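PDB 5HMQ: 3-dehydroshikimate dehydratase from Pseudomonas putida, which catalyses the metal-dependent dehydration of 3-dehydroshikimate to protocatechuate in the degradation of quinate and shikimate. Local coordinates for residues C[253-265]-C[457-469]. Residues are numbered along the deposited sequence; the frame is centred on the assembly and turned at random.
Sequences RQNAADGLRSLLY and SWVLFYKSLFDFA
The seam between the two fused domains of the enzyme is bridged here by a pair of helices, on which Asp258, Arg261 and Tyr265 face Ser457, Leu460 and Ser464. The short helical segments run in roughly the same direction, their axes 10.0 Å apart at closest approach and inclined by 35°. At one end Ser457 OG donates to Asp258 OD2 over 2.7 Å, arriving on the syn side and 23° out of the carboxylate plane. The other carboxylate oxygen, OD1, accepts from a water that also donates to Ser457 O and accepts from Arg261 NH1, tying both helices together through one solvent molecule. Segment 253-265 belongs to the helix that follows the last strand of the xylose isomerase-like TIM barrel, whereas 457-465 is most of helix 455-465, in the second VOC module of the dioxygenase-like half.

Arg261 enters this second helix as a knob among Leu460, Phe461, Ser464 and Leu465. With CG anti to the backbone N (chi1 176°) and the chain extended as far as CD, Arg261 CD lies 3.5 Å from Ser464 OG; the bend at chi3 then turns the guanidinium toward Phe461 and Leu465. Leu465 CD1 sits over the centre of one guanidinium face, 3.6 Å from Arg261 CZ, while NH1 approaches the edge of the Phe461 ring. Arg261 NE donates to Phe384 O, so the first VOC module shares the arginine. Leu460 reaches back the other way: its CD2 packs 3.7 Å from Ser262 CB and also against Asp258 O. Further along, the Tyr265 ring lies across the C-terminal end of helix 455-465. One ring face lies over Ser464 N, with Tyr265 CD1 3.6 Å from Ser464 CA and Tyr265 CE1 3.2 Å from Lys463 O.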
loop_
_atom_site.group_PDB
_atom_site.type_symbol
_atom_site.label_atom_id
_atom_site.label_comp_id
_atom_site.label_asym_id
_atom_site.label_seq_id
_atom_site.Cartn_x
_atom_site.Cartn_y
_atom_site.Cartn_z
ATOM N N ARG C 253 3.936 -0.592 -12.047
ATOM C CA ARG C 253 4.556 -1.672 -12.810
ATOM C C ARG C 253 4.077 -3.040 -12.341
ATOM O O ARG C 253 3.759 -3.906 -13.166
ATOM C CB ARG C 253 6.076 -1.568 -12.716
ATOM C CG ARG C 253 6.633 -0.330 -13.397
ATOM C CD ARG C 253 7.526 -0.693 -14.572
ATOM N NE ARG C 253 7.746 0.451 -15.451
ATOM C CZ ARG C 253 8.607 0.463 -16.462
ATOM N NH1 ARG C 253 9.345 -0.608 -16.723
ATOM N NH2 ARG C 253 8.735 1.552 -17.209
ATOM N N GLN C 254 4.018 -3.260 -11.025
ATOM C CA GLN C 254 3.583 -4.561 -10.526
ATOM C C GLN C 254 2.102 -4.790 -10.793
ATOM O O GLN C 254 1.686 -5.926 -11.053
ATOM C CB GLN C 254 3.896 -4.697 -9.036
ATOM C CG GLN C 254 5.142 -5.528 -8.763
ATOM C CD GLN C 254 5.008 -6.956 -9.269
ATOM O OE1 GLN C 254 3.943 -7.567 -9.162
ATOM N NE2 GLN C 254 6.084 -7.486 -9.840
ATOM N N ASN C 255 1.288 -3.734 -10.721
ATOM C CA ASN C 255 -0.116 -3.882 -11.090
ATOM C C ASN C 255 -0.254 -4.275 -12.555
ATOM O O ASN C 255 -1.072 -5.137 -12.900
ATOM C CB ASN C 255 -0.887 -2.595 -10.801
ATOM C CG ASN C 255 -1.251 -2.444 -9.336
ATOM O OD1 ASN C 255 -1.105 -3.379 -8.549
ATOM N ND2 ASN C 255 -1.747 -1.269 -8.968
ATOM N N ALA C 256 0.536 -3.650 -13.432
ATOM C CA ALA C 256 0.486 -3.999 -14.848
ATOM C C ALA C 256 0.953 -5.430 -15.078
ATOM O O ALA C 256 0.351 -6.169 -15.866
ATOM C CB ALA C 256 1.334 -3.022 -15.662
ATOM N N ALA C 257 2.022 -5.841 -14.390
ATOM C CA ALA C 257 2.505 -7.211 -14.527
ATOM C C ALA C 257 1.482 -8.208 -13.998
ATOM O O ALA C 257 1.233 -9.244 -14.629
ATOM C CB ALA C 257 3.842 -7.374 -13.804
ATOM N N ASP C 258 0.876 -7.910 -12.845
ATOM C CA ASP C 258 -0.179 -8.769 -12.314
ATOM C C ASP C 258 -1.348 -8.866 -13.284
ATOM O O ASP C 258 -1.936 -9.942 -13.454
ATOM C CB ASP C 258 -0.657 -8.245 -10.959
ATOM C CG ASP C 258 0.327 -8.525 -9.838
ATOM O OD1 ASP C 258 1.269 -9.317 -10.049
ATOM O OD2 ASP C 258 0.151 -7.956 -8.738
ATOM N N GLY C 259 -1.708 -7.748 -13.917
ATOM C CA GLY C 259 -2.796 -7.772 -14.883
ATOM C C GLY C 259 -2.536 -8.729 -16.030
ATOM O O GLY C 259 -3.381 -9.563 -16.366
ATOM N N LEU C 260 -1.356 -8.622 -16.647
ATOM C CA LEU C 260 -1.015 -9.524 -17.740
ATOM C C LEU C 260 -0.977 -10.967 -17.254
ATOM O O LEU C 260 -1.490 -11.871 -17.925
ATOM C CB LEU C 260 0.327 -9.114 -18.354
ATOM C CG LEU C 260 0.695 -9.591 -19.765
ATOM C CD1 LEU C 260 1.127 -11.051 -19.797
ATOM C CD2 LEU C 260 -0.457 -9.348 -20.729
ATOM N N ARG C 261 -0.367 -11.199 -16.088
ATOM C CA ARG C 261 -0.348 -12.537 -15.506
ATOM C C ARG C 261 -1.760 -13.077 -15.307
ATOM O O ARG C 261 -2.022 -14.256 -15.572
ATOM C CB ARG C 261 0.419 -12.517 -14.183
ATOM C CG ARG C 261 0.423 -13.843 -13.436
ATOM C CD ARG C 261 1.250 -13.757 -12.158
ATOM N NE ARG C 261 2.684 -13.775 -12.434
ATOM C CZ ARG C 261 3.623 -13.544 -11.522
ATOM N NH1 ARG C 261 3.283 -13.272 -10.269
ATOM N NH2 ARG C 261 4.904 -13.585 -11.863
ATOM N N SER C 262 -2.685 -12.230 -14.849
ATOM C CA SER C 262 -4.054 -12.687 -14.629
ATOM C C SER C 262 -4.749 -13.050 -15.938
ATOM O O SER C 262 -5.581 -13.965 -15.961
ATOM C CB SER C 262 -4.857 -11.618 -13.886
ATOM O OG SER C 262 -5.260 -10.577 -14.760
ATOM N N LEU C 263 -4.420 -12.356 -17.030
ATOM C CA LEU C 263 -4.998 -12.704 -18.324
ATOM C C LEU C 263 -4.444 -14.027 -18.837
ATOM O O LEU C 263 -5.179 -14.824 -19.432
ATOM C CB LEU C 263 -4.748 -11.584 -19.336
ATOM C CG LEU C 263 -5.659 -10.362 -19.202
ATOM C CD1 LEU C 263 -5.336 -9.320 -20.262
ATOM C CD2 LEU C 263 -7.120 -10.781 -19.284
ATOM N N LEU C 264 -3.147 -14.267 -18.637
ATOM C CA LEU C 264 -2.567 -15.555 -19.001
ATOM C C LEU C 264 -3.232 -16.687 -18.227
ATOM O O LEU C 264 -3.580 -17.729 -18.796
ATOM C CB LEU C 264 -1.059 -15.540 -18.748
ATOM C CG LEU C 264 -0.257 -14.514 -19.553
ATOM C CD1 LEU C 264 1.227 -14.634 -19.247
ATOM C CD2 LEU C 264 -0.526 -14.634 -21.049
ATOM N N TYR C 265 -3.416 -16.494 -16.918
ATOM C CA TYR C 265 -4.075 -17.503 -16.094
ATOM C C TYR C 265 -5.533 -17.678 -16.503
ATOM O O TYR C 265 -6.042 -18.804 -16.542
ATOM C CB TYR C 265 -3.962 -17.112 -14.620
ATOM C CG TYR C 265 -4.571 -18.094 -13.644
ATOM C CD1 TYR C 265 -4.033 -19.364 -13.473
ATOM C CD2 TYR C 265 -5.674 -17.741 -12.877
ATOM C CE1 TYR C 265 -4.587 -20.259 -12.572
ATOM C CE2 TYR C 265 -6.234 -18.628 -11.976
ATOM C CZ TYR C 265 -5.687 -19.885 -11.826
ATOM O OH TYR C 265 -6.243 -20.768 -10.928
ATOM N N SER C 457 -1.963 -9.838 -4.922
ATOM C CA SER C 457 -0.827 -10.209 -5.759
ATOM C C SER C 457 -0.268 -11.568 -5.352
ATOM O O SER C 457 0.081 -12.387 -6.211
ATOM C CB SER C 457 0.255 -9.133 -5.676
ATOM O OG SER C 457 1.245 -9.331 -6.663
ATOM N N TRP C 458 -0.179 -11.829 -4.044
ATOM C CA TRP C 458 0.261 -13.143 -3.580
ATOM C C TRP C 458 -0.730 -14.231 -3.976
ATOM O O TRP C 458 -0.329 -15.345 -4.333
ATOM C CB TRP C 458 0.459 -13.138 -2.064
ATOM C CG TRP C 458 1.777 -12.593 -1.609
ATOM C CD1 TRP C 458 2.125 -11.282 -1.488
ATOM C CD2 TRP C 458 2.923 -13.353 -1.194
ATOM N NE1 TRP C 458 3.417 -11.175 -1.030
ATOM C CE2 TRP C 458 3.928 -12.432 -0.842
ATOM C CE3 TRP C 458 3.194 -14.721 -1.090
ATOM C CZ2 TRP C 458 5.185 -12.835 -0.394
ATOM C CZ3 TRP C 458 4.442 -15.120 -0.644
ATOM C CH2 TRP C 458 5.422 -14.180 -0.302
ATOM N N VAL C 459 -2.029 -13.932 -3.898
ATOM C CA VAL C 459 -3.045 -14.915 -4.267
ATOM C C VAL C 459 -2.878 -15.325 -5.724
ATOM O O VAL C 459 -2.854 -16.517 -6.054
ATOM C CB VAL C 459 -4.455 -14.357 -3.997
ATOM C CG1 VAL C 459 -5.510 -15.261 -4.618
ATOM C CG2 VAL C 459 -4.690 -14.206 -2.502
ATOM N N LEU C 460 -2.753 -14.340 -6.617
ATOM C CA LEU C 460 -2.559 -14.638 -8.033
ATOM C C LEU C 460 -1.230 -15.344 -8.268
ATOM O O LEU C 460 -1.126 -16.212 -9.143
ATOM C CB LEU C 460 -2.644 -13.353 -8.855
ATOM C CG LEU C 460 -2.355 -13.479 -10.348
ATOM C CD1 LEU C 460 -3.267 -14.511 -10.985
ATOM C CD2 LEU C 460 -2.527 -12.133 -11.023
ATOM N N PHE C 461 -0.202 -14.981 -7.499
ATOM C CA PHE C 461 1.102 -15.625 -7.634
ATOM C C PHE C 461 0.994 -17.131 -7.424
ATOM O O PHE C 461 1.496 -17.921 -8.233
ATOM C CB PHE C 461 2.083 -14.997 -6.637
ATOM C CG PHE C 461 3.395 -15.726 -6.513
ATOM C CD1 PHE C 461 4.437 -15.461 -7.386
ATOM C CD2 PHE C 461 3.594 -16.654 -5.501
ATOM C CE1 PHE C 461 5.645 -16.123 -7.267
ATOM C CE2 PHE C 461 4.799 -17.319 -5.376
ATOM C CZ PHE C 461 5.827 -17.052 -6.260
ATOM N N TYR C 462 0.324 -17.548 -6.348
ATOM C CA TYR C 462 0.223 -18.970 -6.041
ATOM C C TYR C 462 -0.810 -19.670 -6.918
ATOM O O TYR C 462 -0.621 -20.834 -7.289
ATOM C CB TYR C 462 -0.097 -19.167 -4.558
ATOM C CG TYR C 462 1.142 -19.263 -3.694
ATOM C CD1 TYR C 462 1.928 -20.409 -3.701
ATOM C CD2 TYR C 462 1.530 -18.207 -2.877
ATOM C CE1 TYR C 462 3.064 -20.505 -2.917
ATOM C CE2 TYR C 462 2.666 -18.293 -2.089
ATOM C CZ TYR C 462 3.427 -19.446 -2.112
ATOM O OH TYR C 462 4.558 -19.542 -1.331
ATOM N N LYS C 463 -1.910 -18.990 -7.253
ATOM C CA LYS C 463 -2.915 -19.607 -8.113
ATOM C C LYS C 463 -2.362 -19.900 -9.504
ATOM O O LYS C 463 -2.662 -20.947 -10.087
ATOM C CB LYS C 463 -4.155 -18.720 -8.222
ATOM C CG LYS C 463 -5.147 -18.867 -7.086
ATOM C CD LYS C 463 -6.428 -18.112 -7.405
ATOM C CE LYS C 463 -7.549 -18.473 -6.444
ATOM N NZ LYS C 463 -8.799 -17.724 -6.756
ATOM N N SER C 464 -1.567 -18.988 -10.060
ATOM C CA SER C 464 -1.123 -19.158 -11.439
ATOM C C SER C 464 0.158 -19.982 -11.542
ATOM O O SER C 464 0.192 -20.986 -12.260
ATOM C CB SER C 464 -0.939 -17.790 -12.110
ATOM O OG SER C 464 0.072 -17.025 -11.478
ATOM N N LEU C 465 1.213 -19.584 -10.826
ATOM C CA LEU C 465 2.494 -20.269 -10.966
ATOM C C LEU C 465 2.437 -21.705 -10.462
ATOM O O LEU C 465 3.111 -22.579 -11.017
ATOM C CB LEU C 465 3.596 -19.503 -10.232
ATOM C CG LEU C 465 4.299 -18.382 -11.004
ATOM C CD1 LEU C 465 3.423 -17.140 -11.081
ATOM C CD2 LEU C 465 5.653 -18.056 -10.385
ATOM N N PHE C 466 1.660 -21.970 -9.413
ATOM C CA PHE C 466 1.658 -23.278 -8.770
ATOM C C PHE C 466 0.289 -23.947 -8.771
ATOM O O PHE C 466 0.133 -25.013 -8.163
ATOM C CB PHE C 466 2.196 -23.148 -7.343
ATOM C CG PHE C 466 3.608 -22.650 -7.285
ATOM C CD1 PHE C 466 4.667 -23.515 -7.506
ATOM C CD2 PHE C 466 3.877 -21.316 -7.039
ATOM C CE1 PHE C 466 5.969 -23.059 -7.465
ATOM C CE2 PHE C 466 5.176 -20.853 -6.999
ATOM C CZ PHE C 466 6.225 -21.726 -7.212
ATOM N N ASP C 467 -0.702 -23.351 -9.438
ATOM C CA ASP C 467 -2.036 -23.940 -9.592
ATOM C C ASP C 467 -2.665 -24.271 -8.239
ATOM O O ASP C 467 -3.285 -25.321 -8.061
ATOM C CB ASP C 467 -1.993 -25.176 -10.495
ATOM C CG ASP C 467 -3.361 -25.549 -11.041
ATOM O OD1 ASP C 467 -4.238 -24.663 -11.099
ATOM O OD2 ASP C 467 -3.554 -26.725 -11.417
ATOM N N PHE C 468 -2.501 -23.371 -7.274
ATOM C CA PHE C 468 -3.234 -23.485 -6.023
ATOM C C PHE C 468 -4.692 -23.078 -6.223
ATOM O O PHE C 468 -5.049 -22.398 -7.189
ATOM C CB PHE C 468 -2.590 -22.621 -4.937
ATOM C CG PHE C 468 -1.362 -23.232 -4.314
ATOM C CD1 PHE C 468 -0.631 -24.202 -4.980
ATOM C CD2 PHE C 468 -0.945 -22.834 -3.055
ATOM C CE1 PHE C 468 0.495 -24.762 -4.404
ATOM C CE2 PHE C 468 0.179 -23.391 -2.472
ATOM C CZ PHE C 468 0.899 -24.357 -3.148
ATOM N N ALA C 469 -5.538 -23.498 -5.285
ATOM C CA ALA C 469 -6.963 -23.208 -5.333
ATOM C C ALA C 469 -7.404 -22.542 -4.036
ATOM O O ALA C 469 -6.748 -22.658 -2.999
ATOM C CB ALA C 469 -7.788 -24.479 -5.581
HETATM O O HOH W 1 0.927 -12.073 -9.015
#